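Laminin subunit ALPHA-1 (PDB 2JD4) forms part of the basement-membrane protein laminin-111, its LG4-5 domain pair carrying metal sites and probably contributing to anchorage at the cell surface. Local coordinates at residues V245-G249 / S317-N321. The protein carries 4 engineered substitutions. Sequence-based numbering, arbitrary orientation.
With MG (magnesium ion), chain D.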
ATOM      1  N   VAL A 245      28.676 -12.598   3.675  1.00 24.83           N
ATOM      2  CA  VAL A 245      28.879 -12.563   2.225  1.00 22.94           C
ATOM      3  C   VAL A 245      27.620 -12.772   1.357  1.00 23.55           C
ATOM      4  O   VAL A 245      27.331 -11.975   0.458  1.00 21.92           O
ATOM      5  CB  VAL A 245      29.939 -13.616   1.812  1.00 23.04           C
ATOM      6  CG1 VAL A 245      30.201 -13.545   0.311  1.00 19.02           C
ATOM      7  CG2 VAL A 245      31.234 -13.384   2.590  1.00 21.73           C
ATOM      8  N   ASP A 246      26.887 -13.851   1.610  1.00 24.45           N
ATOM      9  CA  ASP A 246      25.680 -14.159   0.842  1.00 22.16           C
ATOM     10  C   ASP A 246      24.694 -12.983   0.759  1.00 21.33           C
ATOM     11  O   ASP A 246      24.273 -12.447   1.786  1.00 22.99           O
ATOM     12  CB  ASP A 246      24.987 -15.381   1.451  1.00 21.21           C
ATOM     13  CG  ASP A 246      25.760 -16.670   1.206  1.00 27.40           C
ATOM     14  OD1 ASP A 246      26.967 -16.591   0.897  1.00 22.87           O
ATOM     15  OD2 ASP A 246      25.160 -17.756   1.325  1.00 26.67           O
ATOM     16  N   ALA A 247      24.323 -12.601  -0.463  1.00 23.09           N
ATOM     17  CA  ALA A 247      23.388 -11.490  -0.667  1.00 23.56           C
ATOM     18  C   ALA A 247      22.972 -11.289  -2.125  1.00 25.31           C
ATOM     19  O   ALA A 247      23.611 -11.806  -3.043  1.00 23.47           O
ATOM     20  CB  ALA A 247      24.005 -10.199  -0.136  1.00 23.41           C
ATOM     21  N   ILE A 248      21.883 -10.544  -2.325  1.00 23.45           N
ATOM     22  CA  ILE A 248      21.392 -10.215  -3.665  1.00 21.56           C
ATOM     23  C   ILE A 248      21.000  -8.737  -3.682  1.00 22.39           C
ATOM     24  O   ILE A 248      20.632  -8.180  -2.647  1.00 22.07           O
ATOM     25  CB  ILE A 248      20.157 -11.057  -4.076  1.00 24.60           C
ATOM     26  CG1 ILE A 248      18.941 -10.676  -3.230  1.00 21.41           C
ATOM     27  CG2 ILE A 248      20.464 -12.543  -3.915  1.00 26.67           C
ATOM     28  CD1 ILE A 248      17.645 -11.279  -3.744  1.00 22.49           C
ATOM     29  N   GLY A 249      21.087  -8.105  -4.848  1.00 24.14           N
ATOM     30  CA  GLY A 249      20.738  -6.696  -4.952  1.00 23.24           C
ATOM     31  C   GLY A 249      20.245  -6.287  -6.328  1.00 24.07           C
ATOM     32  O   GLY A 249      20.632  -6.879  -7.334  1.00 24.54           O
ATOM     33  N   SER A 317      23.356 -21.507  -3.342  1.00 36.01           N
ATOM     34  CA  SER A 317      22.400 -20.968  -2.383  1.00 34.63           C
ATOM     35  C   SER A 317      22.812 -19.623  -1.795  1.00 36.31           C
ATOM     36  O   SER A 317      23.926 -19.463  -1.299  1.00 32.82           O
ATOM     37  CB  SER A 317      22.178 -21.971  -1.247  1.00 35.13           C
ATOM     38  OG  SER A 317      21.323 -21.439  -0.248  1.00 34.36           O
ATOM     39  N   ALA A 318      21.911 -18.647  -1.877  1.00 36.15           N
ATOM     40  CA  ALA A 318      22.169 -17.329  -1.307  1.00 33.58           C
ATOM     41  C   ALA A 318      21.573 -17.445   0.083  1.00 31.80           C
ATOM     42  O   ALA A 318      20.379 -17.212   0.291  1.00 30.43           O
ATOM     43  CB  ALA A 318      21.461 -16.250  -2.102  1.00 33.73           C
ATOM     44  N   ASP A 319      22.410 -17.825   1.034  1.00 27.82           N
ATOM     45  CA  ASP A 319      21.950 -18.024   2.393  1.00 27.64           C
ATOM     46  C   ASP A 319      21.747 -16.758   3.194  1.00 29.34           C
ATOM     47  O   ASP A 319      22.530 -16.436   4.086  1.00 28.24           O
ATOM     48  CB  ASP A 319      22.898 -18.978   3.114  1.00 26.17           C
ATOM     49  CG  ASP A 319      22.985 -20.320   2.418  1.00 25.67           C
ATOM     50  OD1 ASP A 319      21.949 -21.017   2.339  1.00 31.46           O
ATOM     51  OD2 ASP A 319      24.077 -20.665   1.930  1.00 25.96           O
ATOM     52  N   THR A 320      20.682 -16.039   2.856  1.00 30.34           N
ATOM     53  CA  THR A 320      20.332 -14.819   3.561  1.00 31.28           C
ATOM     54  C   THR A 320      19.325 -15.236   4.619  1.00 32.87           C
ATOM     55  O   THR A 320      18.754 -16.325   4.556  1.00 32.05           O
ATOM     56  CB  THR A 320      19.654 -13.789   2.632  1.00 31.05           C
ATOM     57  OG1 THR A 320      18.348 -14.257   2.265  1.00 28.67           O
ATOM     58  CG2 THR A 320      20.482 -13.578   1.374  1.00 31.54           C
ATOM     59  N   ASN A 321      19.117 -14.364   5.593  1.00 33.09           N
ATOM     60  CA  ASN A 321      18.166 -14.605   6.667  1.00 31.69           C
ATOM     61  C   ASN A 321      18.038 -13.221   7.262  1.00 30.89           C
ATOM     62  O   ASN A 321      18.221 -13.021   8.465  1.00 29.01           O
ATOM     63  CB  ASN A 321      18.747 -15.580   7.697  1.00 34.19           C
ATOM     64  CG  ASN A 321      17.674 -16.242   8.541  1.00 38.41           C
ATOM     65  OD1 ASN A 321      17.969 -17.047   9.424  1.00 40.56           O
ATOM     66  ND2 ASN A 321      16.416 -15.907   8.268  1.00 34.09           N
TER
HETATM   67 MG    MG D4062      26.064 -19.763   1.649  1.00 26.74          MG
HETATM   68  O   HOH W   1      28.062 -18.881   1.196  1.00 26.81           O
HETATM   69  O   HOH W   2      26.054 -20.643  -0.335  1.00 36.41           O
HETATM   70  O   HOH W   3      26.055 -19.236   3.575  1.00 22.35           O
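Asp246 reaches from the start of strand 247-253 to the loop 317-321, and a magnesium ion joins the two. Its CB points toward the loop and lies 3.6 Å from Asp319 N. A chi1 of -71° swings CG away from the residue's own carbonyl and turns the carboxylate toward the Asp319 amide and the metal. At the tip the two oxygens part company. Asp246 OD2 binds magnesium at 2.2 Å and also accepts the amide hydrogen of Asp319 N at 2.8 Å. That bond is moderately bent (147°) and comes in on the anti side of the carboxylate, 20° out of its plane. Asp246 OD1 takes no direct bond to the metal; water 1, a magnesium ligand, donates to Asp246 OD1 at 2.6 Å, so the metal and its water together fix the carboxylate's rotation.

Asp319 closes the site from the loop side, its OD2 2.2 Å from magnesium and across the metal from water 1. The metal probably offsets the charge of Asp246 OD2 and Asp319 OD2, brought close together. The other Asp319 oxygen, OD1, is steadied by Ser317 OG at 2.7 Å, a second-shell hydroxyl arriving from above the carboxylate plane. Water 2 links the metal to the Ser317 O atom, while water 3 sits opposite water 2 across the ion. Asp319 is the centre of an inverse gamma turn, which presents its amide and side chain to the same site.

Beneath the metal the contact turns apolar: Ile248 CG2 lies 4.2 Å from Ala318 CB, and Thr320 CG2 touches the backbone at Asp246 O and Ala247 CA, its hydroxyl hydrogen-bonded to backbone Tyr216 O and Val218 N. Two aspartates from separate loops at the rim of the beta sandwich form the characteristic metal site of a laminin G domain.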